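Local coordinates for uncharacterized protein (Staphylococcus aureus, PDB 4YBV) that probably hydrolyses acyl-CoA-type thioesters as a hot-dog-fold thioesterase that assembles from several copies of one chain, at residues E12-H17 with D83-A88; D31-K34 with Y39-G42; G43-L48 with I104-D109. The protein carries 1 engineered substitution. All blocks are in the same frame, centred on the assembly; numbering follows the deposited sequence.

Interaction 1 (E12-H17 with D83-A88); sequences EMSIDH and DGRVTA
S14 and R85 face each other across a gap between two strands that do not pair directly. Segments 12-17 and 83-88 flank strand 22-28 in the sheet, and because each runs antiparallel to it they run parallel to one another. E12, just past the preceding helix, takes a positive phi that closes it in a Schellman motif; farther on, strand 14-19 carries a classic beta bulge, D16 and H17 sharing V24 as their partner. The side chain of R85 reaches across the middle strand, its chain bent at chi3 (67°) after an extended chi2, and carries NH2 to within 2.9 Å of S14 OG. The hydroxyl lies near the guanidinium plane at its edge, but the angle is too poor for a hydrogen bond; S26 OG is a bonded partner of NH2 instead. Water 1 lies in the guanidinium plane and accepts from R85 NH2 at 2.6 Å, while donating to E12 O at 2.7 Å. A second bridge runs through water 2, which donates to D16 OD2 at 2.9 Å and is hydrogen-bonded to T87 OG1 at 3.1 Å. D16 OD2 is also hydrogen-bonded to S26 OG. The opposite charges of D16 and R85 do not touch: OD1 and NH2 stay 5.1 Å apart. This surface contact therefore relies on water and S26 as go-betweens, and any attraction between carboxylate and guanidinium is probably a longer-range one.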
loop_
_atom_site.group_PDB
_atom_site.type_symbol
_atom_site.label_atom_id
_atom_site.label_comp_id
_atom_site.label_asym_id
_atom_site.label_seq_id
_atom_site.Cartn_x
_atom_site.Cartn_y
_atom_site.Cartn_z
ATOM N N GLU A 12 -26.454 -1.819 -0.207
ATOM C CA GLU A 12 -27.374 -0.928 -0.953
ATOM C C GLU A 12 -26.612 -0.011 -1.907
ATOM O O GLU A 12 -26.838 1.213 -1.931
ATOM C CB GLU A 12 -28.213 -0.088 0.013
ATOM C CG GLU A 12 -28.998 -0.929 0.992
ATOM C CD GLU A 12 -30.053 -0.117 1.696
ATOM O OE1 GLU A 12 -30.720 0.703 1.026
ATOM O OE2 GLU A 12 -30.195 -0.288 2.920
ATOM N N MET A 13 -25.675 -0.609 -2.648
ATOM C CA MET A 13 -24.859 0.116 -3.625
ATOM C C MET A 13 -25.685 0.473 -4.839
ATOM O O MET A 13 -26.473 -0.352 -5.309
ATOM C CB MET A 13 -23.661 -0.720 -4.077
ATOM C CG MET A 13 -22.688 -1.089 -2.928
ATOM S SD MET A 13 -21.210 -1.791 -3.651
ATOM C CE MET A 13 -20.415 -2.391 -2.170
ATOM N N SER A 14 -25.496 1.676 -5.367
ATOM C CA SER A 14 -26.082 1.995 -6.691
ATOM C C SER A 14 -25.065 2.613 -7.631
ATOM O O SER A 14 -24.280 3.477 -7.246
ATOM C CB SER A 14 -27.310 2.910 -6.557
ATOM O OG SER A 14 -26.984 4.085 -5.841
ATOM N N ILE A 15 -25.053 2.110 -8.851
ATOM C CA ILE A 15 -24.195 2.628 -9.904
ATOM C C ILE A 15 -24.790 3.923 -10.418
ATOM O O ILE A 15 -25.805 3.882 -11.088
ATOM C CB ILE A 15 -24.067 1.673 -11.088
ATOM C CG1 ILE A 15 -23.585 0.307 -10.661
ATOM C CG2 ILE A 15 -23.122 2.248 -12.143
ATOM C CD1 ILE A 15 -22.320 0.395 -9.969
ATOM N N ASP A 16 -24.173 5.060 -10.100
ATOM C CA ASP A 16 -24.694 6.334 -10.564
ATOM C C ASP A 16 -24.275 6.655 -12.001
ATOM O O ASP A 16 -25.017 7.342 -12.715
ATOM C CB ASP A 16 -24.270 7.439 -9.613
ATOM C CG ASP A 16 -24.811 7.216 -8.224
ATOM O OD1 ASP A 16 -25.990 6.789 -8.061
ATOM O OD2 ASP A 16 -24.035 7.397 -7.290
ATOM N N HIS A 17 -23.109 6.160 -12.416
ATOM C CA HIS A 17 -22.580 6.421 -13.755
ATOM C C HIS A 17 -21.437 5.479 -14.074
ATOM O O HIS A 17 -20.617 5.134 -13.196
ATOM C CB HIS A 17 -22.091 7.874 -13.905
ATOM C CG HIS A 17 -21.461 8.176 -15.235
ATOM N ND1 HIS A 17 -22.096 7.935 -16.439
ATOM C CD2 HIS A 17 -20.249 8.703 -15.552
ATOM C CE1 HIS A 17 -21.302 8.298 -17.431
ATOM N NE2 HIS A 17 -20.180 8.775 -16.926
ATOM N N ASP A 83 -23.504 10.077 8.160
ATOM C CA ASP A 83 -24.827 10.021 7.560
ATOM C C ASP A 83 -24.759 10.388 6.096
ATOM O O ASP A 83 -23.678 10.669 5.569
ATOM C CB ASP A 83 -25.808 10.947 8.305
ATOM C CG ASP A 83 -25.222 12.332 8.603
ATOM O OD1 ASP A 83 -24.632 12.980 7.709
ATOM O OD2 ASP A 83 -25.342 12.766 9.770
ATOM N N GLY A 84 -25.916 10.377 5.445
ATOM C CA GLY A 84 -25.985 10.702 4.033
ATOM C C GLY A 84 -25.574 9.523 3.179
ATOM O O GLY A 84 -25.890 8.371 3.506
ATOM N N ARG A 85 -24.897 9.815 2.076
ATOM C CA ARG A 85 -24.417 8.798 1.150
ATOM C C ARG A 85 -22.958 9.041 0.979
ATOM O O ARG A 85 -22.501 10.161 1.162
ATOM C CB ARG A 85 -25.129 8.854 -0.206
ATOM C CG ARG A 85 -26.622 8.584 -0.119
ATOM C CD ARG A 85 -27.260 8.624 -1.508
ATOM N NE ARG A 85 -26.829 7.531 -2.384
ATOM C CZ ARG A 85 -27.396 6.330 -2.407
ATOM N NH1 ARG A 85 -28.388 6.063 -1.583
ATOM N NH2 ARG A 85 -26.970 5.387 -3.242
ATOM N N VAL A 86 -22.216 7.989 0.652
ATOM C CA VAL A 86 -20.855 8.153 0.190
ATOM C C VAL A 86 -20.765 7.688 -1.241
ATOM O O VAL A 86 -21.480 6.765 -1.676
ATOM C CB VAL A 86 -19.841 7.386 1.065
ATOM C CG1 VAL A 86 -19.876 7.969 2.463
ATOM C CG2 VAL A 86 -20.124 5.878 1.060
ATOM N N THR A 87 -19.864 8.335 -1.968
ATOM C CA THR A 87 -19.718 8.111 -3.387
ATOM C C THR A 87 -18.284 7.852 -3.745
ATOM O O THR A 87 -17.373 8.616 -3.422
ATOM C CB THR A 87 -20.216 9.343 -4.197
ATOM O OG1 THR A 87 -21.557 9.617 -3.809
ATOM C CG2 THR A 87 -20.156 9.024 -5.681
ATOM N N ALA A 88 -18.089 6.755 -4.438
ATOM C CA ALA A 88 -16.782 6.343 -4.901
ATOM C C ALA A 88 -16.664 6.614 -6.398
ATOM O O ALA A 88 -17.482 6.115 -7.161
ATOM C CB ALA A 88 -16.597 4.892 -4.641
HETATM O O HOH W 1 -28.454 3.266 -2.731
HETATM O O HOH W 2 -24.268 9.496 -5.354
#

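Interaction 2 (D31-K34 with Y39-G42); sequences DKVK and YLHG
A single beta bridge between K34 and L40 pinches together the two ends of the connection that leads from strand 22-28 to helix 42-60. The two CA atoms come within 4.1 Å of each other, and the bridge is fixed by one nearly straight bond, from H41 N to V33 O (2.8 Å, 164° at the hydrogen). Beside this bond, K34 CA makes a CA-H...O contact with Y39 O at 3.4 Å. Ahead of the bridge, the chain turns through a short 3-10 segment, D31-K32, and K34 N, two residues past it, bonds back to D31 O.

Side chains fill in beside the backbone. V33 and L40 lie alongside each other and point the same way; V33 CG2 and L40 CD1 are only 3.4 Å apart, a tight fit. L40 starts out away from segment 31-34, but with CG anti to the backbone N (chi1 178°) its CD1 returns to 3.3 Å from V33 O. The aliphatic start of K34 passes beside the Y39 carbonyl, with CB 3.6 Å from Y39 O. H41 CB lies 3.3 Å from V33 O, while K34 O stands farther off, at the edge of the ring near its plane.

H41 is the N-cap of helix 42-60, its ND1 bonded to G43 N, and H41-G42-G43 resembles the HGG motif of hot-dog thioesterases. NE2 bonds T51 OG1 of the second subunit, while L40 joins A81 through backbone bonding, so the turn sits between the start of helix 42-60, strand 85-95, whose V86 packs on L40, and the second subunit.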
loop_
_atom_site.group_PDB
_atom_site.type_symbol
_atom_site.label_atom_id
_atom_site.label_comp_id
_atom_site.label_asym_id
_atom_site.label_seq_id
_atom_site.Cartn_x
_atom_site.Cartn_y
_atom_site.Cartn_z
ATOM N N ASP A 31 -26.575 2.262 9.955
ATOM C CA ASP A 31 -26.041 1.591 11.142
ATOM C C ASP A 31 -25.328 0.311 10.736
ATOM O O ASP A 31 -24.294 -0.018 11.296
ATOM C CB ASP A 31 -27.149 1.260 12.161
ATOM C CG ASP A 31 -27.742 2.503 12.830
ATOM O OD1 ASP A 31 -27.000 3.474 13.116
ATOM O OD2 ASP A 31 -28.967 2.507 13.060
ATOM N N LYS A 32 -25.903 -0.400 9.762
ATOM C CA LYS A 32 -25.353 -1.639 9.200
ATOM C C LYS A 32 -23.889 -1.592 8.753
ATOM O O LYS A 32 -23.208 -2.614 8.830
ATOM C CB LYS A 32 -26.188 -2.100 7.984
ATOM C CG LYS A 32 -27.178 -3.218 8.297
ATOM C CD LYS A 32 -28.186 -3.426 7.160
ATOM C CE LYS A 32 -27.538 -3.876 5.873
ATOM N NZ LYS A 32 -28.549 -3.904 4.771
ATOM N N VAL A 33 -23.422 -0.438 8.261
ATOM C CA VAL A 33 -22.053 -0.317 7.730
ATOM C C VAL A 33 -21.192 0.621 8.579
ATOM O O VAL A 33 -20.083 1.001 8.176
ATOM C CB VAL A 33 -22.058 0.188 6.245
ATOM C CG1 VAL A 33 -22.608 -0.858 5.336
ATOM C CG2 VAL A 33 -22.866 1.464 6.104
ATOM N N LYS A 34 -21.675 1.005 9.758
ATOM C CA LYS A 34 -20.860 1.833 10.629
ATOM C C LYS A 34 -19.857 0.963 11.432
ATOM O O LYS A 34 -20.063 -0.213 11.611
ATOM C CB LYS A 34 -21.737 2.642 11.597
ATOM C CG LYS A 34 -22.574 3.682 10.918
ATOM C CD LYS A 34 -23.335 4.553 11.926
ATOM C CE LYS A 34 -24.132 5.657 11.200
ATOM N NZ LYS A 34 -24.697 6.638 12.183
ATOM N N TYR A 39 -18.991 5.862 12.765
ATOM C CA TYR A 39 -18.969 6.587 11.535
ATOM C C TYR A 39 -18.810 5.424 10.574
ATOM O O TYR A 39 -18.587 4.313 11.002
ATOM C CB TYR A 39 -17.806 7.537 11.483
ATOM C CG TYR A 39 -17.967 8.708 12.404
ATOM C CD1 TYR A 39 -17.608 8.614 13.718
ATOM C CD2 TYR A 39 -18.473 9.909 11.956
ATOM C CE1 TYR A 39 -17.745 9.675 14.571
ATOM C CE2 TYR A 39 -18.608 10.979 12.804
ATOM C CZ TYR A 39 -18.243 10.845 14.114
ATOM O OH TYR A 39 -18.369 11.882 14.980
ATOM N N LEU A 40 -18.975 5.665 9.303
ATOM C CA LEU A 40 -18.897 4.594 8.340
ATOM C C LEU A 40 -17.601 3.801 8.581
ATOM O O LEU A 40 -16.544 4.379 8.719
ATOM C CB LEU A 40 -18.923 5.141 6.914
ATOM C CG LEU A 40 -18.808 4.157 5.757
ATOM C CD1 LEU A 40 -19.991 3.222 5.703
ATOM C CD2 LEU A 40 -18.605 4.940 4.429
ATOM N N HIS A 41 -17.721 2.491 8.661
ATOM C CA HIS A 41 -16.547 1.592 8.850
ATOM C C HIS A 41 -15.548 1.748 7.687
ATOM O O HIS A 41 -15.935 1.622 6.543
ATOM C CB HIS A 41 -17.035 0.150 8.936
ATOM C CG HIS A 41 -16.034 -0.820 9.490
ATOM N ND1 HIS A 41 -14.911 -1.212 8.790
ATOM C CD2 HIS A 41 -16.012 -1.515 10.659
ATOM C CE1 HIS A 41 -14.238 -2.094 9.506
ATOM N NE2 HIS A 41 -14.883 -2.288 10.654
ATOM N N GLY A 42 -14.278 2.010 7.967
ATOM C CA GLY A 42 -13.282 2.115 6.898
ATOM C C GLY A 42 -13.293 0.951 5.892
ATOM O O GLY A 42 -13.024 1.094 4.667
#

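Interaction 3 (G43-L48 with I104-D109); sequences GASIAL and IKIKND
S45 is the first residue of segment 43-48 to meet the strand, and it does so through I106, whose CA lies 7.3 Å from its own. The I106 CD1 methyl comes up to the helix backbone, 3.3 Å from S45 O and 3.6 Å from the hydroxyl OG. I106 CG2 sits beside that hydroxyl too, at 3.8 Å. In the conformer described, one of two deposited, S45 OG is hydrogen-bonded to T115 OG1 on the neighbouring strand, although two methyls of I106 lie against it. I46 and A47 point away from the strand; I46 packs against I46 of the second subunit, and A47 against its G43. This division suits the hot-dog fold, in which an antiparallel sheet wraps round a long central helix, here with another flank turned to the second subunit. One turn after S45, L48 brings its branch back toward the sheet. Its CG is anti to the backbone N (chi1 -176°), and CD2 meets I106 CG2 at a loose 4.3 Å. Around it, V86 and A88 of strand 85-95 with I25 and M27 of strand 22-28 complete the apolar bed in which L48 lies.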
loop_
_atom_site.group_PDB
_atom_site.type_symbol
_atom_site.label_atom_id
_atom_site.label_comp_id
_atom_site.label_asym_id
_atom_site.label_seq_id
_atom_site.Cartn_x
_atom_site.Cartn_y
_atom_site.Cartn_z
ATOM N N GLY A 43 -13.595 -0.236 6.406
ATOM C CA GLY A 43 -13.693 -1.417 5.564
ATOM C C GLY A 43 -14.831 -1.399 4.549
ATOM O O GLY A 43 -14.699 -1.969 3.463
ATOM N N ALA A 44 -15.963 -0.801 4.936
ATOM C CA ALA A 44 -17.128 -0.657 4.078
ATOM C C ALA A 44 -16.747 0.266 2.900
ATOM O O ALA A 44 -17.025 -0.042 1.748
ATOM C CB ALA A 44 -18.336 -0.081 4.882
ATOM N N SER A 45 -16.121 1.393 3.232
ATOM C CA SER A 45 -15.609 2.344 2.242
ATOM C C SER A 45 -14.696 1.619 1.252
ATOM O O SER A 45 -14.907 1.675 0.038
ATOM C CB SER A 45 -14.849 3.475 2.938
ATOM O OG SER A 45 -14.480 4.494 2.027
ATOM N N ILE A 46 -13.706 0.891 1.787
ATOM C CA ILE A 46 -12.783 0.143 0.941
ATOM C C ILE A 46 -13.517 -0.877 0.061
ATOM O O ILE A 46 -13.206 -0.999 -1.135
ATOM C CB ILE A 46 -11.681 -0.602 1.774
ATOM C CG1 ILE A 46 -10.702 0.401 2.386
ATOM C CG2 ILE A 46 -10.905 -1.605 0.891
ATOM C CD1 ILE A 46 -9.714 -0.239 3.445
ATOM N N ALA A 47 -14.520 -1.563 0.619
ATOM C CA ALA A 47 -15.279 -2.562 -0.154
ATOM C C ALA A 47 -16.027 -1.889 -1.341
ATOM O O ALA A 47 -16.071 -2.431 -2.455
ATOM C CB ALA A 47 -16.275 -3.273 0.732
ATOM N N LEU A 48 -16.606 -0.723 -1.073
ATOM C CA LEU A 48 -17.209 0.083 -2.161
ATOM C C LEU A 48 -16.167 0.377 -3.253
ATOM O O LEU A 48 -16.414 0.138 -4.435
ATOM C CB LEU A 48 -17.766 1.370 -1.595
ATOM C CG LEU A 48 -18.537 2.317 -2.544
ATOM C CD1 LEU A 48 -19.846 1.687 -2.986
ATOM C CD2 LEU A 48 -18.810 3.601 -1.814
ATOM N N ILE A 104 -9.113 5.500 -6.934
ATOM C CA ILE A 104 -10.470 5.638 -6.404
ATOM C C ILE A 104 -10.529 6.695 -5.319
ATOM O O ILE A 104 -9.765 6.650 -4.357
ATOM C CB ILE A 104 -11.041 4.319 -5.821
ATOM C CG1 ILE A 104 -10.841 3.126 -6.744
ATOM C CG2 ILE A 104 -12.539 4.456 -5.526
ATOM C CD1 ILE A 104 -9.687 2.237 -6.333
ATOM N N LYS A 105 -11.442 7.650 -5.472
ATOM C CA LYS A 105 -11.639 8.641 -4.443
ATOM C C LYS A 105 -13.063 8.528 -3.892
ATOM O O LYS A 105 -14.034 8.504 -4.635
ATOM C CB LYS A 105 -11.349 10.043 -4.991
ATOM C CG LYS A 105 -9.842 10.271 -5.264
ATOM C CD LYS A 105 -9.615 11.669 -5.851
ATOM C CE LYS A 105 -8.132 12.007 -5.906
ATOM N NZ LYS A 105 -7.326 10.928 -6.540
ATOM N N ILE A 106 -13.181 8.439 -2.579
ATOM C CA ILE A 106 -14.474 8.263 -1.939
ATOM C C ILE A 106 -14.751 9.436 -1.045
ATOM O O ILE A 106 -13.946 9.768 -0.148
ATOM C CB ILE A 106 -14.539 6.951 -1.152
ATOM C CG1 ILE A 106 -13.942 5.845 -2.047
ATOM C CG2 ILE A 106 -15.975 6.680 -0.749
ATOM C CD1 ILE A 106 -13.995 4.441 -1.528
ATOM N N LYS A 107 -15.889 10.073 -1.339
ATOM C CA LYS A 107 -16.313 11.312 -0.711
ATOM C C LYS A 107 -17.625 11.184 -0.004
ATOM O O LYS A 107 -18.450 10.355 -0.381
ATOM C CB LYS A 107 -16.441 12.440 -1.760
ATOM C CG LYS A 107 -15.152 12.754 -2.471
ATOM C CD LYS A 107 -15.292 13.887 -3.481
ATOM C CE LYS A 107 -13.942 14.203 -4.064
ATOM N NZ LYS A 107 -14.107 15.191 -5.179
ATOM N N ASN A 108 -17.842 12.027 1.005
ATOM C CA ASN A 108 -19.160 12.110 1.639
ATOM C C ASN A 108 -20.008 13.218 0.988
ATOM O O ASN A 108 -19.621 13.753 -0.058
ATOM C CB ASN A 108 -19.060 12.333 3.168
ATOM C CG ASN A 108 -18.322 13.626 3.562
ATOM O OD1 ASN A 108 -18.102 14.547 2.744
ATOM N ND2 ASN A 108 -17.925 13.688 4.838
ATOM N N ASP A 109 -21.135 13.520 1.646
ATOM C CA ASP A 109 -22.138 14.543 1.303
ATOM C C ASP A 109 -21.658 15.970 1.285
ATOM O O ASP A 109 -22.308 16.844 0.706
ATOM C CB ASP A 109 -23.281 14.492 2.308
ATOM C CG ASP A 109 -24.347 13.598 1.870
ATOM O OD1 ASP A 109 -25.360 13.471 2.610
ATOM O OD2 ASP A 109 -24.166 13.016 0.766
#

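Overall arrangement
The three contacts lie along one end of the sheet-wrapped helix. Interactions 1 and 3, with centres about 9 Å apart, share the sheet: strands 85-95 and 99-107 are neighbours, and T87 N lies 2.9 Å from K107 O, a probable hydrogen bond. Interaction 2 leads directly into the helix of interaction 3; V33 O is 3.9 Å from A44 CB, and their centres are about 11 Å apart. L40 joins all three, its CD2 lying 3.8 Å from V86 CG2 and 4.3 Å from S45 CB. Interactions 2 and 3 both touch the second subunit, consistent with hot-dog thioesterases, whose active sites form at subunit interfaces; interaction 1 touches no other chain.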